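Chitinase (Chromobacterium violaceum, PDB 4TXG) probably binds and breaks down chitin as a family GH18 chitinase, hydrolysing O-glycosyl bonds of the polysaccharide. Local coordinates at residues 126-140 against 350-363. Numbering follows the deposited sequence.
Sequences LAQTQGVDVPYCAVY and RDRLDRAAAQDGRY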
ATOM      1  N   LEU A 126      16.555  -1.715   6.246  1.00  8.58           N
ATOM      2  CA  LEU A 126      16.599  -1.020   4.953  1.00  9.80           C
ATOM      3  C   LEU A 126      17.912  -1.303   4.227  1.00 12.25           C
ATOM      4  O   LEU A 126      18.994  -1.255   4.816  1.00 12.23           O
ATOM      5  CB  LEU A 126      16.411   0.490   5.132  1.00  8.23           C
ATOM      6  CG  LEU A 126      16.360   1.358   3.859  1.00 10.11           C
ATOM      7  CD1 LEU A 126      15.101   1.099   3.042  1.00  8.24           C
ATOM      8  CD2 LEU A 126      16.453   2.837   4.223  1.00  9.07           C
ATOM      9  N   ALA A 127      17.815  -1.609   2.937  1.00  8.95           N
ATOM     10  CA  ALA A 127      19.002  -1.884   2.147  1.00 14.24           C
ATOM     11  C   ALA A 127      19.705  -0.586   1.770  1.00 21.94           C
ATOM     12  O   ALA A 127      19.165   0.216   1.015  1.00 32.08           O
ATOM     13  CB  ALA A 127      18.631  -2.664   0.897  1.00 16.67           C
ATOM     14  N   GLN A 128      20.910  -0.374   2.284  1.00 26.07           N
ATOM     15  CA  GLN A 128      21.649   0.825   1.903  1.00 29.02           C
ATOM     16  C   GLN A 128      22.580   0.548   0.732  1.00 26.71           C
ATOM     17  O   GLN A 128      23.135  -0.539   0.604  1.00 28.44           O
ATOM     18  CB  GLN A 128      22.461   1.388   3.072  1.00 33.87           C
ATOM     19  CG  GLN A 128      23.165   2.702   2.714  1.00 34.14           C
ATOM     20  CD  GLN A 128      24.312   3.046   3.635  1.00 35.01           C
ATOM     21  OE1 GLN A 128      24.279   2.740   4.828  1.00 43.80           O
ATOM     22  NE2 GLN A 128      25.342   3.688   3.083  1.00 20.53           N
ATOM     23  N   THR A 129      22.734   1.551  -0.123  1.00 26.77           N
ATOM     24  CA  THR A 129      23.709   1.510  -1.201  1.00 25.22           C
ATOM     25  C   THR A 129      25.125   1.519  -0.627  1.00 22.26           C
ATOM     26  O   THR A 129      25.576   2.525  -0.072  1.00 23.79           O
ATOM     27  CB  THR A 129      23.509   2.698  -2.159  1.00 26.05           C
ATOM     28  OG1 THR A 129      22.179   2.652  -2.699  1.00 20.66           O
ATOM     29  CG2 THR A 129      24.529   2.656  -3.290  1.00 28.58           C
ATOM     30  N   GLN A 130      25.826   0.396  -0.768  1.00 26.69           N
ATOM     31  CA  GLN A 130      27.124   0.193  -0.123  1.00 29.78           C
ATOM     32  C   GLN A 130      28.141   1.316  -0.351  1.00 30.32           C
ATOM     33  O   GLN A 130      28.439   1.696  -1.484  1.00 31.68           O
ATOM     34  CB  GLN A 130      27.743  -1.135  -0.583  1.00 37.84           C
ATOM     35  CG  GLN A 130      29.131  -1.400   0.002  1.00 45.82           C
ATOM     36  CD  GLN A 130      29.812  -2.625  -0.593  1.00 53.64           C
ATOM     37  OE1 GLN A 130      29.616  -3.749  -0.127  1.00 58.42           O
ATOM     38  NE2 GLN A 130      30.625  -2.410  -1.622  1.00 51.63           N
ATOM     39  N   GLY A 131      28.670   1.841   0.750  1.00 33.43           N
ATOM     40  CA  GLY A 131      29.740   2.817   0.703  1.00 33.17           C
ATOM     41  C   GLY A 131      29.303   4.264   0.550  1.00 34.05           C
ATOM     42  O   GLY A 131      30.061   5.177   0.874  1.00 37.45           O
ATOM     43  N   VAL A 132      28.094   4.477   0.036  1.00 25.55           N
ATOM     44  CA  VAL A 132      27.584   5.830  -0.174  1.00 20.27           C
ATOM     45  C   VAL A 132      27.193   6.445   1.163  1.00 19.53           C
ATOM     46  O   VAL A 132      26.505   5.813   1.968  1.00 20.60           O
ATOM     47  CB  VAL A 132      26.376   5.830  -1.142  1.00 19.32           C
ATOM     48  CG1 VAL A 132      25.738   7.222  -1.235  1.00 16.41           C
ATOM     49  CG2 VAL A 132      26.815   5.334  -2.529  1.00 21.72           C
ATOM     50  N   ASP A 133      27.646   7.671   1.404  1.00 18.24           N
ATOM     51  CA  ASP A 133      27.350   8.355   2.659  1.00 18.99           C
ATOM     52  C   ASP A 133      25.935   8.919   2.639  1.00 15.96           C
ATOM     53  O   ASP A 133      25.731  10.123   2.536  1.00 16.52           O
ATOM     54  CB  ASP A 133      28.372   9.462   2.917  1.00 27.44           C
ATOM     55  CG  ASP A 133      28.242  10.062   4.299  1.00 36.10           C
ATOM     56  OD1 ASP A 133      27.605   9.424   5.171  1.00 34.18           O
ATOM     57  OD2 ASP A 133      28.778  11.172   4.512  1.00 41.43           O
ATOM     58  N   VAL A 134      24.958   8.024   2.729  1.00 14.99           N
ATOM     59  CA  VAL A 134      23.552   8.409   2.685  1.00 13.97           C
ATOM     60  C   VAL A 134      23.187   9.150   3.963  1.00 13.34           C
ATOM     61  O   VAL A 134      23.395   8.627   5.055  1.00 15.07           O
ATOM     62  CB  VAL A 134      22.668   7.173   2.514  1.00 13.08           C
ATOM     63  CG1 VAL A 134      21.200   7.559   2.413  1.00 12.01           C
ATOM     64  CG2 VAL A 134      23.120   6.378   1.293  1.00 16.67           C
ATOM     65  N   PRO A 135      22.639  10.370   3.832  1.00 14.38           N
ATOM     66  CA  PRO A 135      22.392  11.239   4.993  1.00 13.99           C
ATOM     67  C   PRO A 135      21.139  10.869   5.793  1.00 12.22           C
ATOM     68  O   PRO A 135      20.216  11.672   5.899  1.00 10.78           O
ATOM     69  CB  PRO A 135      22.238  12.628   4.356  1.00 17.92           C
ATOM     70  CG  PRO A 135      21.675  12.342   3.001  1.00 18.53           C
ATOM     71  CD  PRO A 135      22.340  11.052   2.557  1.00 15.25           C
ATOM     72  N   TYR A 136      21.124   9.678   6.382  1.00 12.59           N
ATOM     73  CA  TYR A 136      19.937   9.212   7.110  1.00 12.67           C
ATOM     74  C   TYR A 136      19.550  10.112   8.278  1.00 14.22           C
ATOM     75  O   TYR A 136      18.376  10.227   8.607  1.00 13.26           O
ATOM     76  CB  TYR A 136      20.150   7.801   7.648  1.00 11.09           C
ATOM     77  CG  TYR A 136      20.197   6.741   6.585  1.00 10.21           C
ATOM     78  CD1 TYR A 136      19.087   6.481   5.782  1.00 10.50           C
ATOM     79  CD2 TYR A 136      21.348   5.997   6.383  1.00 14.47           C
ATOM     80  CE1 TYR A 136      19.133   5.498   4.807  1.00 13.00           C
ATOM     81  CE2 TYR A 136      21.400   5.031   5.413  1.00 15.66           C
ATOM     82  CZ  TYR A 136      20.295   4.781   4.634  1.00 14.24           C
ATOM     83  OH  TYR A 136      20.373   3.800   3.674  1.00 18.44           O
ATOM     84  N   CYS A 137      20.536  10.732   8.913  1.00 16.24           N
ATOM     85  CA  CYS A 137      20.262  11.473  10.137  1.00 16.44           C
ATOM     86  C   CYS A 137      19.527  12.781   9.857  1.00 13.63           C
ATOM     87  O   CYS A 137      19.060  13.442  10.778  1.00 15.62           O
ATOM     88  CB  CYS A 137      21.554  11.721  10.912  1.00 20.57           C
ATOM     89  SG  CYS A 137      22.085  10.234  11.816  1.00 87.65           S
ATOM     90  N   ALA A 138      19.390  13.121   8.582  1.00 12.39           N
ATOM     91  CA  ALA A 138      18.588  14.277   8.186  1.00 18.54           C
ATOM     92  C   ALA A 138      17.084  14.032   8.377  1.00 17.15           C
ATOM     93  O   ALA A 138      16.315  14.981   8.543  1.00 17.77           O
ATOM     94  CB  ALA A 138      18.883  14.650   6.725  1.00 19.33           C
ATOM     95  N   VAL A 139      16.674  12.764   8.358  1.00  9.58           N
ATOM     96  CA  VAL A 139      15.256  12.396   8.382  1.00 10.81           C
ATOM     97  C   VAL A 139      14.963  11.388   9.500  1.00 11.68           C
ATOM     98  O   VAL A 139      13.836  11.304  10.000  1.00  9.72           O
ATOM     99  CB  VAL A 139      14.817  11.802   7.002  1.00 14.71           C
ATOM    100  CG1 VAL A 139      13.467  11.095   7.070  1.00 16.81           C
ATOM    101  CG2 VAL A 139      14.783  12.902   5.935  1.00 17.15           C
ATOM    102  N   TYR A 140      15.985  10.630   9.898  1.00 10.66           N
ATOM    103  CA  TYR A 140      15.810   9.576  10.893  1.00  9.12           C
ATOM    104  C   TYR A 140      16.597   9.828  12.174  1.00 11.77           C
ATOM    105  O   TYR A 140      17.599  10.539  12.182  1.00 12.77           O
ATOM    106  CB  TYR A 140      16.220   8.223  10.307  1.00  8.46           C
ATOM    107  CG  TYR A 140      15.370   7.824   9.120  1.00  8.97           C
ATOM    108  CD1 TYR A 140      14.049   7.438   9.292  1.00  7.70           C
ATOM    109  CD2 TYR A 140      15.890   7.842   7.825  1.00 10.03           C
ATOM    110  CE1 TYR A 140      13.254   7.072   8.212  1.00  8.67           C
ATOM    111  CE2 TYR A 140      15.102   7.469   6.734  1.00  8.78           C
ATOM    112  CZ  TYR A 140      13.785   7.096   6.935  1.00  7.95           C
ATOM    113  OH  TYR A 140      12.991   6.731   5.862  1.00 10.41           O
ATOM    114  N   ARG A 350      16.608   3.127  -5.621  1.00  9.50           N
ATOM    115  CA  ARG A 350      17.296   3.242  -4.332  1.00 11.65           C
ATOM    116  C   ARG A 350      18.727   3.725  -4.529  1.00  9.60           C
ATOM    117  O   ARG A 350      19.194   4.636  -3.845  1.00  8.67           O
ATOM    118  CB  ARG A 350      17.285   1.895  -3.598  1.00  8.26           C
ATOM    119  CG  ARG A 350      18.063   1.869  -2.276  1.00  8.87           C
ATOM    120  CD  ARG A 350      17.229   2.433  -1.118  1.00  9.98           C
ATOM    121  NE  ARG A 350      17.243   3.894  -1.070  1.00 12.31           N
ATOM    122  CZ  ARG A 350      16.292   4.632  -0.502  1.00 14.44           C
ATOM    123  NH1 ARG A 350      16.408   5.959  -0.484  1.00 14.75           N
ATOM    124  NH2 ARG A 350      15.226   4.043   0.047  1.00 11.07           N
ATOM    125  N   ASP A 351      19.412   3.117  -5.490  1.00  8.08           N
ATOM    126  CA  ASP A 351      20.784   3.491  -5.813  1.00 10.84           C
ATOM    127  C   ASP A 351      20.878   4.956  -6.263  1.00 11.34           C
ATOM    128  O   ASP A 351      21.724   5.713  -5.773  1.00  8.95           O
ATOM    129  CB  ASP A 351      21.335   2.567  -6.903  1.00 12.01           C
ATOM    130  CG  ASP A 351      22.761   2.913  -7.299  1.00 12.30           C
ATOM    131  OD1 ASP A 351      22.946   3.842  -8.111  1.00 13.15           O
ATOM    132  OD2 ASP A 351      23.697   2.257  -6.791  1.00 16.35           O
ATOM    133  N   ARG A 352      20.013   5.368  -7.188  1.00  8.59           N
ATOM    134  CA  ARG A 352      20.118   6.719  -7.726  1.00  9.11           C
ATOM    135  C   ARG A 352      19.745   7.759  -6.681  1.00 10.91           C
ATOM    136  O   ARG A 352      20.384   8.813  -6.586  1.00 10.33           O
ATOM    137  CB  ARG A 352      19.230   6.907  -8.962  1.00  8.83           C
ATOM    138  CG  ARG A 352      19.599   6.008 -10.128  1.00 10.81           C
ATOM    139  CD  ARG A 352      21.036   6.197 -10.596  1.00 15.76           C
ATOM    140  NE  ARG A 352      21.252   5.418 -11.815  1.00 17.01           N
ATOM    141  CZ  ARG A 352      21.586   4.130 -11.839  1.00 17.27           C
ATOM    142  NH1 ARG A 352      21.778   3.456 -10.709  1.00 17.13           N
ATOM    143  NH2 ARG A 352      21.734   3.513 -13.002  1.00 22.30           N
ATOM    144  N   LEU A 353      18.711   7.470  -5.895  1.00  9.73           N
ATOM    145  CA  LEU A 353      18.297   8.419  -4.869  1.00  9.72           C
ATOM    146  C   LEU A 353      19.305   8.479  -3.715  1.00 10.68           C
ATOM    147  O   LEU A 353      19.529   9.554  -3.155  1.00 10.59           O
ATOM    148  CB  LEU A 353      16.902   8.085  -4.353  1.00 11.21           C
ATOM    149  CG  LEU A 353      15.783   8.570  -5.284  1.00 17.57           C
ATOM    150  CD1 LEU A 353      14.446   8.403  -4.603  1.00 22.43           C
ATOM    151  CD2 LEU A 353      15.992  10.012  -5.679  1.00 26.32           C
ATOM    152  N   ASP A 354      19.920   7.350  -3.364  1.00  9.39           N
ATOM    153  CA  ASP A 354      20.967   7.364  -2.339  1.00 11.50           C
ATOM    154  C   ASP A 354      22.158   8.215  -2.778  1.00 10.00           C
ATOM    155  O   ASP A 354      22.681   8.999  -2.000  1.00 11.26           O
ATOM    156  CB  ASP A 354      21.458   5.946  -2.006  1.00  9.87           C
ATOM    157  CG  ASP A 354      20.503   5.185  -1.086  1.00 15.54           C
ATOM    158  OD1 ASP A 354      19.526   5.778  -0.594  1.00 14.45           O
ATOM    159  OD2 ASP A 354      20.742   3.980  -0.857  1.00 16.10           O
ATOM    160  N   ARG A 355      22.600   8.043  -4.023  1.00  9.52           N
ATOM    161  CA  ARG A 355      23.720   8.835  -4.529  1.00  9.98           C
ATOM    162  C   ARG A 355      23.375  10.318  -4.603  1.00 10.21           C
ATOM    163  O   ARG A 355      24.198  11.165  -4.244  1.00 12.56           O
ATOM    164  CB  ARG A 355      24.153   8.336  -5.904  1.00 10.03           C
ATOM    165  CG  ARG A 355      24.721   6.935  -5.865  1.00 10.46           C
ATOM    166  CD  ARG A 355      25.169   6.458  -7.233  1.00 11.24           C
ATOM    167  NE  ARG A 355      25.328   5.008  -7.219  1.00 12.71           N
ATOM    168  CZ  ARG A 355      26.421   4.383  -6.806  1.00 14.13           C
ATOM    169  NH1 ARG A 355      26.467   3.055  -6.817  1.00 11.60           N
ATOM    170  NH2 ARG A 355      27.470   5.086  -6.387  1.00 16.47           N
ATOM    171  N   ALA A 356      22.168  10.633  -5.065  1.00 10.11           N
ATOM    172  CA  ALA A 356      21.713  12.024  -5.132  1.00 10.23           C
ATOM    173  C   ALA A 356      21.648  12.647  -3.731  1.00 11.59           C
ATOM    174  O   ALA A 356      22.024  13.805  -3.539  1.00 12.55           O
ATOM    175  CB  ALA A 356      20.350  12.113  -5.818  1.00 11.20           C
ATOM    176  N   ALA A 357      21.173  11.872  -2.760  1.00 10.78           N
ATOM    177  CA  ALA A 357      21.076  12.341  -1.379  1.00 11.12           C
ATOM    178  C   ALA A 357      22.458  12.676  -0.819  1.00 13.52           C
ATOM    179  O   ALA A 357      22.640  13.685  -0.143  1.00 11.72           O
ATOM    180  CB  ALA A 357      20.388  11.285  -0.510  1.00  9.80           C
ATOM    181  N   ALA A 358      23.433  11.824  -1.112  1.00 12.16           N
ATOM    182  CA  ALA A 358      24.790  12.051  -0.647  1.00 14.64           C
ATOM    183  C   ALA A 358      25.367  13.312  -1.282  1.00 15.57           C
ATOM    184  O   ALA A 358      26.079  14.079  -0.628  1.00 17.97           O
ATOM    185  CB  ALA A 358      25.667  10.843  -0.953  1.00 13.91           C
ATOM    186  N   GLN A 359      25.052  13.530  -2.554  1.00 13.25           N
ATOM    187  CA  GLN A 359      25.524  14.727  -3.253  1.00 14.84           C
ATOM    188  C   GLN A 359      24.840  15.996  -2.750  1.00 16.19           C
ATOM    189  O   GLN A 359      25.474  17.044  -2.660  1.00 18.11           O
ATOM    190  CB  GLN A 359      25.299  14.597  -4.763  1.00 19.82           C
ATOM    191  CG  GLN A 359      26.092  13.474  -5.410  1.00 29.24           C
ATOM    192  CD  GLN A 359      25.462  12.968  -6.696  1.00 39.72           C
ATOM    193  OE1 GLN A 359      24.454  13.500  -7.162  1.00 44.03           O
ATOM    194  NE2 GLN A 359      26.055  11.926  -7.275  1.00 40.09           N
ATOM    195  N   ASP A 360      23.553  15.893  -2.428  1.00 15.47           N
ATOM    196  CA  ASP A 360      22.730  17.058  -2.096  1.00 15.21           C
ATOM    197  C   ASP A 360      22.719  17.392  -0.612  1.00 18.86           C
ATOM    198  O   ASP A 360      22.244  18.458  -0.213  1.00 21.40           O
ATOM    199  CB  ASP A 360      21.287  16.842  -2.560  1.00 14.83           C
ATOM    200  CG  ASP A 360      21.162  16.761  -4.068  1.00 16.17           C
ATOM    201  OD1 ASP A 360      22.157  17.072  -4.766  1.00 19.34           O
ATOM    202  OD2 ASP A 360      20.071  16.375  -4.552  1.00 14.93           O
ATOM    203  N   GLY A 361      23.215  16.469   0.205  1.00 18.59           N
ATOM    204  CA  GLY A 361      23.206  16.650   1.645  1.00 18.47           C
ATOM    205  C   GLY A 361      21.815  16.686   2.242  1.00 21.16           C
ATOM    206  O   GLY A 361      21.593  17.323   3.271  1.00 23.94           O
ATOM    207  N   ARG A 362      20.865  16.012   1.595  1.00 15.77           N
ATOM    208  CA  ARG A 362      19.521  15.880   2.139  1.00 18.17           C
ATOM    209  C   ARG A 362      18.956  14.548   1.669  1.00 15.95           C
ATOM    210  O   ARG A 362      19.332  14.053   0.620  1.00 16.77           O
ATOM    211  CB  ARG A 362      18.629  17.046   1.714  1.00 23.81           C
ATOM    212  CG  ARG A 362      18.249  17.058   0.253  1.00 25.34           C
ATOM    213  CD  ARG A 362      16.864  16.480   0.063  1.00 31.80           C
ATOM    214  NE  ARG A 362      15.837  17.507  -0.097  1.00 38.33           N
ATOM    215  CZ  ARG A 362      14.586  17.357   0.324  1.00 40.29           C
ATOM    216  NH1 ARG A 362      13.693  18.328   0.143  1.00 39.43           N
ATOM    217  NH2 ARG A 362      14.237  16.229   0.939  1.00 32.62           N
ATOM    218  N   TYR A 363      18.060  13.962   2.447  1.00 13.51           N
ATOM    219  CA  TYR A 363      17.633  12.594   2.174  1.00 10.77           C
ATOM    220  C   TYR A 363      16.405  12.521   1.268  1.00 13.32           C
ATOM    221  O   TYR A 363      15.504  13.365   1.359  1.00 14.86           O
ATOM    222  CB  TYR A 363      17.357  11.885   3.504  1.00  9.66           C
ATOM    223  CG  TYR A 363      17.084  10.425   3.333  1.00 12.38           C
ATOM    224  CD1 TYR A 363      18.117   9.544   3.054  1.00 11.95           C
ATOM    225  CD2 TYR A 363      15.793   9.927   3.422  1.00  9.96           C
ATOM    226  CE1 TYR A 363      17.876   8.205   2.884  1.00 13.74           C
ATOM    227  CE2 TYR A 363      15.542   8.584   3.248  1.00  8.44           C
ATOM    228  CZ  TYR A 363      16.590   7.730   2.987  1.00  9.50           C
ATOM    229  OH  TYR A 363      16.370   6.388   2.809  1.00  8.56           O
TER
HETATM  230  O   HOH W   1      18.508   4.402   1.599  1.00 19.31           O
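Carboxylate oxygen OD2 of D354 is gripped twice by T129: the hydroxyl OG1 donates to it at 2.7 Å and the backbone N at 3.2 Å, the two reaching OD2 from opposite faces of the carboxylate plane. The bonds tie the looping segment 126-140, which precedes the first barrel strand, 155-161, to the last turns of helix 338-360, one of the outer helices of the GH18 (βα)8 barrel. T129 can use both donors because OG1 lies beside its own backbone N (chi1 -59°), while its methyl CG2 turns to the D351-R355 salt bridge and rests over one face of the R355 guanidinium.

The other oxygen, OD1, forms a salt bridge with R350 NE (3.0 Å), which meets it from above the carboxylate plane, and accepts a hydrogen bond from a water. That water also donates to Y363 OH and is hydrogen-bonded to Y136 OH, so both carboxylate oxygens of this buried aspartate have partners; the nearby arginine would probably favour its charged form.

From V132, which closes the type II turn begun at T129, apolar side chains follow the helix to its end. V132 CG1 packs on A358 CB at 3.6 Å, and P135 sets CD against A357 CB and CG near the carbonyl of A357. Past G361, the first residue to leave the helix, with positive phi, Y363 enters an aromatic cluster with Y136 and Y140. The edge of Y140 points at the face of Y363 in an offset T-shaped pair, planes at 73°, whereas Y136 lies oblique to it. Hydroxyls of Y363 and Y140 both bond D390 OD1, and R350 NH2 forms a salt bridge with OD2 of the same residue. V134 holds CG1 anti to its N (chi1 -178°), and this methyl meets the Y363 ring in plane at its edge, 3.4 Å from CE1.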